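PDB 3SFT: chemotaxis response regulator protein-glutamate methylesterase, which probably hydrolyses methyl esters on chemoreceptor glutamates and deamidates specific glutamines in chemotaxis signalling, the chain here being its catalytic domain. Local coordinates for residues A[111-116]-A[138-143]; A[127-133]-A[151-156]. All blocks are in the same frame, centred on the assembly; numbering follows the deposited sequence.

Contact 1. Residues A[111-116]-A[138-143]; sequences AVDFTL and DGTKGA
The carboxylate of Asp-138 takes two backbone N-H groups at the N-terminus of helix 112-123. Val-112 N lies 2.8 Å from Asp-138 OD2, on its syn lone pair. Asp-113 N lies 3.0 Å from Asp-138 OD1, also on the syn side but out of the plane. This is the acid corner of the predicted Ser-His-Asp catalytic triad of the CheB methylesterase domain: OD2 also bonds His-42 NE2. Chi1 of -172° turns the Asp-138 carboxylate away from its own backbone N and toward the N-terminal end of the helix.

Asp-113 returns the grip. Its OD1 accepts Gly-139 N and Gly-142 N, each at 2.9 Å from that oxygen, from opposite faces of the carboxylate. The two carboxylate planes stand 80° apart. An alanine in place of Asp-113 would probably leave both glycine N-H groups without this acceptor and the Asp-138 loop less firmly set. Leu-116 CB packs 3.8 Å from Gly-142 CA, and Leu-116 CD1 also rests against that glycine. Val-112 CG1 presses on Gly-139 CA at a tight 3.5 Å. A water donates to Asp-113 OD2 at 2.6 Å and accepts from Lys-141 N.

Contact 2. Residues A[127-133]-A[151-156]; sequences TIAVILT and GTVIAE
The carboxylate of Glu-156 is the flat group of this contact, and residues of the 127-133 segment meet its OE1 from both faces. Thr-133 comes from one face: its N donates to Glu-156 OE1 at 2.8 Å, on the anti side and 33° out of the carboxylate plane, and its CB and CG2 touch OE1 from that same face. Leu-132 lies toward the other face, with Leu-132 CB 3.2 Å from Glu-156 OE1 and CD2 also close. The second oxygen, OE2, turns to Ser-21 OG and Thr-160 OG1. Partners on both oxygens probably limit rotation of the group. Glu-156 reaches this place with CG anti to its backbone N (chi1 -176°) and the chain extended beyond.

Behind this end, strands 127-131 and 152-156 run parallel, their axes 4.7 Å apart and at 13°. They are the two strands of a right-handed beta-alpha-beta crossover through helix 140-148, within the doubly wound parallel sheet of the domain. Five backbone hydrogen bonds join them. Thr-127 O accepts Thr-152 N, and Ala-129 N then donates to Thr-152 O. Next, Ile-154 N reaches Ala-129 O at 2.7 Å, Ile-131 N bonds Ile-154 O, and Glu-156 N meets Ile-131 O.

Ala-129, Ile-131, Val-153 and Ala-155 share one face of the sheet. There Ala-129 CB lies 4.1 Å from Val-153 CG2. Val-146 of helix 140-148 covers Ala-129 and Val-153, while helix 166-172 covers Ile-131 and Ala-155. Ile-128, Val-130, Thr-152 and Ile-154 point to the other face, where Val-130 CG2 approaches Ile-154 CB at 4.3 Å. On its far edge, strand 127-131 pairs with strand 9-14. At the start of the ladder, Gly-151 CA lies against Thr-127 O, and a water donates to that oxygen at 2.7 Å.

How the contacts relate
The centres of contacts 1 and 2 lie 10 Å apart, and the two touch. Their segments alternate along the chain: helix 112-123 leads into strand 127-131, then come helix 140-148 and strand 152-156. Contact 1 thus joins the N-terminal ends of two successive helices, while contact 2 is the strand pair that helix 140-148 connects. Leu-116 CD2 packs 3.6 Å from Ala-129 CB, and Gly-139 CA lies 3.7 Å from Ile-131 CD1, so the helix ends rest directly on the parallel sheet. Contact 1 holds the predicted catalytic aspartate at the C-terminal side of this sheet, on the loop between strand 127-131 and helix 140-148.

Contact 1. Residues A[111-116]-A[138-143]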
ATOM      1  N   ALA A 111       6.289   3.464  -7.772  1.00 21.80           N
ATOM      2  CA  ALA A 111       5.787   4.626  -7.038  1.00 21.25           C
ATOM      3  C   ALA A 111       4.397   4.214  -6.582  1.00 20.75           C
ATOM      4  O   ALA A 111       3.628   3.670  -7.376  1.00 20.20           O
ATOM      5  CB  ALA A 111       5.681   5.831  -7.955  1.00 20.15           C
ATOM      6  N   VAL A 112       4.065   4.454  -5.317  1.00 20.26           N
ATOM      7  CA  VAL A 112       2.741   4.078  -4.831  1.00 18.80           C
ATOM      8  C   VAL A 112       1.623   4.842  -5.563  1.00 17.74           C
ATOM      9  O   VAL A 112       0.506   4.345  -5.665  1.00 16.92           O
ATOM     10  CB  VAL A 112       2.612   4.201  -3.282  1.00 18.52           C
ATOM     11  CG1 VAL A 112       2.386   5.643  -2.860  1.00 16.45           C
ATOM     12  CG2 VAL A 112       1.485   3.297  -2.775  1.00 19.25           C
ATOM     13  N   ASP A 113       1.936   6.018  -6.118  1.00 17.16           N
ATOM     14  CA  ASP A 113       0.943   6.803  -6.869  1.00 18.15           C
ATOM     15  C   ASP A 113       0.374   6.002  -8.047  1.00 16.77           C
ATOM     16  O   ASP A 113      -0.825   6.048  -8.317  1.00 16.27           O
ATOM     17  CB  ASP A 113       1.547   8.112  -7.403  1.00 18.80           C
ATOM     18  CG  ASP A 113       1.589   9.219  -6.358  1.00 21.15           C
ATOM     19  OD1 ASP A 113       0.924   9.095  -5.305  1.00 21.73           O
ATOM     20  OD2 ASP A 113       2.287  10.225  -6.599  1.00 21.67           O
ATOM     21  N   PHE A 114       1.242   5.268  -8.740  1.00 17.67           N
ATOM     22  CA  PHE A 114       0.816   4.454  -9.879  1.00 17.95           C
ATOM     23  C   PHE A 114      -0.140   3.340  -9.442  1.00 17.86           C
ATOM     24  O   PHE A 114      -1.191   3.137 -10.061  1.00 19.45           O
ATOM     25  CB  PHE A 114       2.030   3.849 -10.593  1.00 20.36           C
ATOM     26  CG  PHE A 114       1.690   3.144 -11.884  1.00 23.25           C
ATOM     27  CD1 PHE A 114       1.850   3.793 -13.106  1.00 24.51           C
ATOM     28  CD2 PHE A 114       1.214   1.835 -11.880  1.00 22.87           C
ATOM     29  CE1 PHE A 114       1.540   3.147 -14.304  1.00 24.36           C
ATOM     30  CE2 PHE A 114       0.903   1.182 -13.069  1.00 23.81           C
ATOM     31  CZ  PHE A 114       1.066   1.839 -14.283  1.00 24.67           C
ATOM     32  N   THR A 115       0.227   2.612  -8.388  1.00 16.13           N
ATOM     33  CA  THR A 115      -0.610   1.522  -7.883  1.00 15.74           C
ATOM     34  C   THR A 115      -1.973   2.021  -7.386  1.00 17.28           C
ATOM     35  O   THR A 115      -3.007   1.392  -7.643  1.00 17.43           O
ATOM     36  CB  THR A 115       0.106   0.736  -6.762  1.00 15.02           C
ATOM     37  OG1 THR A 115       1.317   0.172  -7.282  1.00 15.81           O
ATOM     38  CG2 THR A 115      -0.772  -0.396  -6.237  1.00 12.89           C
ATOM     39  N   LEU A 116      -1.968   3.147  -6.676  1.00 17.12           N
ATOM     40  CA  LEU A 116      -3.197   3.733  -6.151  1.00 18.05           C
ATOM     41  C   LEU A 116      -4.103   4.233  -7.265  1.00 20.56           C
ATOM     42  O   LEU A 116      -5.322   4.128  -7.173  1.00 20.51           O
ATOM     43  CB  LEU A 116      -2.875   4.859  -5.172  1.00 17.29           C
ATOM     44  CG  LEU A 116      -2.404   4.394  -3.791  1.00 16.85           C
ATOM     45  CD1 LEU A 116      -1.697   5.511  -3.048  1.00 16.72           C
ATOM     46  CD2 LEU A 116      -3.598   3.913  -3.006  1.00 15.96           C
ATOM     47  N   ASP A 138       5.338  10.922  -2.526  1.00 18.89           N
ATOM     48  CA  ASP A 138       4.699   9.767  -3.154  1.00 18.88           C
ATOM     49  C   ASP A 138       3.543   9.349  -2.246  1.00 17.80           C
ATOM     50  O   ASP A 138       3.702   9.261  -1.030  1.00 16.70           O
ATOM     51  CB  ASP A 138       5.700   8.617  -3.331  1.00 17.78           C
ATOM     52  CG  ASP A 138       5.142   7.458  -4.165  1.00 19.20           C
ATOM     53  OD1 ASP A 138       4.259   7.661  -5.025  1.00 17.09           O
ATOM     54  OD2 ASP A 138       5.611   6.324  -3.965  1.00 20.43           O
ATOM     55  N   GLY A 139       2.367   9.163  -2.835  1.00 18.18           N
ATOM     56  CA  GLY A 139       1.197   8.791  -2.059  1.00 18.55           C
ATOM     57  C   GLY A 139       0.178   9.917  -2.002  1.00 20.17           C
ATOM     58  O   GLY A 139      -1.011   9.677  -1.763  1.00 21.75           O
ATOM     59  N   THR A 140       0.636  11.146  -2.231  1.00 18.52           N
ATOM     60  CA  THR A 140      -0.241  12.313  -2.203  1.00 18.86           C
ATOM     61  C   THR A 140      -1.208  12.341  -3.387  1.00 19.13           C
ATOM     62  O   THR A 140      -2.428  12.418  -3.197  1.00 17.88           O
ATOM     63  CB  THR A 140       0.572  13.616  -2.143  1.00 18.91           C
ATOM     64  OG1 THR A 140       1.285  13.666  -0.901  1.00 16.93           O
ATOM     65  CG2 THR A 140      -0.338  14.822  -2.239  1.00 17.94           C
ATOM     66  N   LYS A 141      -0.674  12.272  -4.605  1.00 19.22           N
ATOM     67  CA  LYS A 141      -1.526  12.267  -5.790  1.00 20.93           C
ATOM     68  C   LYS A 141      -2.385  11.007  -5.781  1.00 19.82           C
ATOM     69  O   LYS A 141      -3.556  11.045  -6.155  1.00 18.77           O
ATOM     70  CB  LYS A 141      -0.694  12.366  -7.072  1.00 25.10           C
ATOM     71  CG  LYS A 141       0.049  13.694  -7.188  1.00 32.78           C
ATOM     72  CD  LYS A 141       0.921  13.770  -8.438  1.00 39.10           C
ATOM     73  CE  LYS A 141       0.086  13.824  -9.710  1.00 43.46           C
ATOM     74  NZ  LYS A 141       0.939  13.980 -10.925  1.00 46.44           N
ATOM     75  N   GLY A 142      -1.812   9.902  -5.310  1.00 17.72           N
ATOM     76  CA  GLY A 142      -2.561   8.663  -5.225  1.00 18.33           C
ATOM     77  C   GLY A 142      -3.708   8.809  -4.229  1.00 18.97           C
ATOM     78  O   GLY A 142      -4.792   8.268  -4.443  1.00 19.36           O
ATOM     79  N   ALA A 143      -3.477   9.559  -3.150  1.00 18.01           N
ATOM     80  CA  ALA A 143      -4.504   9.779  -2.133  1.00 17.97           C
ATOM     81  C   ALA A 143      -5.619  10.629  -2.734  1.00 18.54           C
ATOM     82  O   ALA A 143      -6.796  10.445  -2.419  1.00 18.13           O
ATOM     83  CB  ALA A 143      -3.912  10.457  -0.899  1.00 14.38           C
TER
HETATM   84  O   HOH W   1       2.346  12.382  -5.095  1.00 19.93           O

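Contact 2. Residues A[127-133]-A[151-156]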
ATOM      1  N   THR A 127     -11.760   1.390  -1.929  1.00 21.47           N
ATOM      2  CA  THR A 127     -10.304   1.499  -1.875  1.00 20.57           C
ATOM      3  C   THR A 127      -9.867   2.117  -0.553  1.00 20.10           C
ATOM      4  O   THR A 127     -10.447   3.100  -0.092  1.00 19.83           O
ATOM      5  CB  THR A 127      -9.750   2.393  -3.014  1.00 20.82           C
ATOM      6  OG1 THR A 127     -10.295   1.968  -4.266  1.00 20.75           O
ATOM      7  CG2 THR A 127      -8.220   2.306  -3.080  1.00 19.44           C
ATOM      8  N   ILE A 128      -8.857   1.518   0.064  1.00 18.95           N
ATOM      9  CA  ILE A 128      -8.308   2.020   1.314  1.00 18.51           C
ATOM     10  C   ILE A 128      -6.818   2.267   1.083  1.00 19.01           C
ATOM     11  O   ILE A 128      -6.095   1.352   0.689  1.00 19.34           O
ATOM     12  CB  ILE A 128      -8.476   1.003   2.469  1.00 17.04           C
ATOM     13  CG1 ILE A 128      -9.959   0.787   2.787  1.00 16.92           C
ATOM     14  CG2 ILE A 128      -7.753   1.505   3.718  1.00 16.53           C
ATOM     15  CD1 ILE A 128     -10.211  -0.257   3.892  1.00 16.05           C
ATOM     16  N   ALA A 129      -6.378   3.511   1.272  1.00 18.75           N
ATOM     17  CA  ALA A 129      -4.970   3.870   1.093  1.00 17.81           C
ATOM     18  C   ALA A 129      -4.320   4.134   2.444  1.00 16.71           C
ATOM     19  O   ALA A 129      -4.927   4.742   3.325  1.00 16.42           O
ATOM     20  CB  ALA A 129      -4.835   5.105   0.202  1.00 17.21           C
ATOM     21  N   VAL A 130      -3.088   3.661   2.603  1.00 16.04           N
ATOM     22  CA  VAL A 130      -2.335   3.850   3.837  1.00 15.11           C
ATOM     23  C   VAL A 130      -0.967   4.411   3.467  1.00 15.62           C
ATOM     24  O   VAL A 130      -0.170   3.740   2.821  1.00 16.77           O
ATOM     25  CB  VAL A 130      -2.143   2.512   4.610  1.00 16.70           C
ATOM     26  CG1 VAL A 130      -1.452   2.775   5.940  1.00 11.69           C
ATOM     27  CG2 VAL A 130      -3.484   1.838   4.851  1.00 15.49           C
ATOM     28  N   ILE A 131      -0.706   5.651   3.861  1.00 15.13           N
ATOM     29  CA  ILE A 131       0.566   6.283   3.547  1.00 16.57           C
ATOM     30  C   ILE A 131       1.410   6.361   4.805  1.00 15.62           C
ATOM     31  O   ILE A 131       1.098   7.094   5.745  1.00 15.63           O
ATOM     32  CB  ILE A 131       0.354   7.682   2.933  1.00 16.39           C
ATOM     33  CG1 ILE A 131      -0.581   7.575   1.726  1.00 16.61           C
ATOM     34  CG2 ILE A 131       1.686   8.300   2.532  1.00 16.08           C
ATOM     35  CD1 ILE A 131      -0.107   6.601   0.662  1.00 19.51           C
ATOM     36  N   LEU A 132       2.484   5.586   4.804  1.00 16.01           N
ATOM     37  CA  LEU A 132       3.393   5.503   5.936  1.00 14.45           C
ATOM     38  C   LEU A 132       4.612   6.406   5.824  1.00 14.33           C
ATOM     39  O   LEU A 132       4.801   7.110   4.828  1.00 12.87           O
ATOM     40  CB  LEU A 132       3.865   4.052   6.102  1.00 11.71           C
ATOM     41  CG  LEU A 132       2.765   2.991   6.182  1.00 11.80           C
ATOM     42  CD1 LEU A 132       3.395   1.612   6.392  1.00 10.73           C
ATOM     43  CD2 LEU A 132       1.812   3.325   7.323  1.00  8.70           C
ATOM     44  N   THR A 133       5.430   6.335   6.872  1.00 13.30           N
ATOM     45  CA  THR A 133       6.688   7.051   7.033  1.00 12.99           C
ATOM     46  C   THR A 133       7.507   7.051   5.749  1.00 15.17           C
ATOM     47  O   THR A 133       7.493   6.070   5.001  1.00 14.67           O
ATOM     48  CB  THR A 133       7.528   6.361   8.147  1.00 14.81           C
ATOM     49  OG1 THR A 133       8.831   6.946   8.223  1.00 16.76           O
ATOM     50  CG2 THR A 133       7.661   4.864   7.865  1.00 13.97           C
ATOM     51  N   GLY A 151     -13.014   6.664  -1.800  1.00 16.80           N
ATOM     52  CA  GLY A 151     -12.277   5.738  -0.958  1.00 16.02           C
ATOM     53  C   GLY A 151     -11.895   6.353   0.380  1.00 17.01           C
ATOM     54  O   GLY A 151     -12.267   7.493   0.682  1.00 15.44           O
ATOM     55  N   THR A 152     -11.108   5.615   1.157  1.00 16.28           N
ATOM     56  CA  THR A 152     -10.678   6.044   2.482  1.00 16.77           C
ATOM     57  C   THR A 152      -9.150   6.119   2.569  1.00 15.86           C
ATOM     58  O   THR A 152      -8.445   5.251   2.053  1.00 15.44           O
ATOM     59  CB  THR A 152     -11.218   5.063   3.554  1.00 18.61           C
ATOM     60  OG1 THR A 152     -12.654   5.098   3.552  1.00 21.01           O
ATOM     61  CG2 THR A 152     -10.703   5.431   4.942  1.00 19.36           C
ATOM     62  N   VAL A 153      -8.647   7.132   3.264  1.00 15.68           N
ATOM     63  CA  VAL A 153      -7.206   7.324   3.393  1.00 16.99           C
ATOM     64  C   VAL A 153      -6.707   7.407   4.836  1.00 16.71           C
ATOM     65  O   VAL A 153      -7.282   8.102   5.675  1.00 18.18           O
ATOM     66  CB  VAL A 153      -6.755   8.590   2.630  1.00 15.95           C
ATOM     67  CG1 VAL A 153      -5.272   8.854   2.848  1.00 15.76           C
ATOM     68  CG2 VAL A 153      -7.070   8.448   1.151  1.00 15.44           C
ATOM     69  N   ILE A 154      -5.628   6.683   5.109  1.00 16.74           N
ATOM     70  CA  ILE A 154      -5.010   6.672   6.424  1.00 15.92           C
ATOM     71  C   ILE A 154      -3.559   7.131   6.301  1.00 16.85           C
ATOM     72  O   ILE A 154      -2.807   6.627   5.468  1.00 18.00           O
ATOM     73  CB  ILE A 154      -5.027   5.259   7.048  1.00 13.76           C
ATOM     74  CG1 ILE A 154      -6.465   4.790   7.268  1.00 13.05           C
ATOM     75  CG2 ILE A 154      -4.281   5.262   8.368  1.00 14.14           C
ATOM     76  CD1 ILE A 154      -6.578   3.314   7.638  1.00 13.24           C
ATOM     77  N   ALA A 155      -3.185   8.120   7.103  1.00 16.96           N
ATOM     78  CA  ALA A 155      -1.818   8.631   7.106  1.00 16.85           C
ATOM     79  C   ALA A 155      -1.183   8.274   8.440  1.00 16.60           C
ATOM     80  O   ALA A 155      -1.841   8.338   9.479  1.00 15.88           O
ATOM     81  CB  ALA A 155      -1.810  10.132   6.912  1.00 16.08           C
ATOM     82  N   GLU A 156       0.082   7.869   8.406  1.00 16.29           N
ATOM     83  CA  GLU A 156       0.785   7.507   9.626  1.00 16.89           C
ATOM     84  C   GLU A 156       1.136   8.747  10.446  1.00 17.52           C
ATOM     85  O   GLU A 156       1.647   9.739   9.916  1.00 15.72           O
ATOM     86  CB  GLU A 156       2.048   6.695   9.319  1.00 16.58           C
ATOM     87  CG  GLU A 156       2.775   6.195  10.586  1.00 17.41           C
ATOM     88  CD  GLU A 156       3.995   5.322  10.296  1.00 18.43           C
ATOM     89  OE1 GLU A 156       4.344   5.131   9.119  1.00 17.45           O
ATOM     90  OE2 GLU A 156       4.615   4.823  11.258  1.00 19.97           O
TER
HETATM   91  O   HOH W   2     -12.702   2.469   1.274  1.00 24.16           O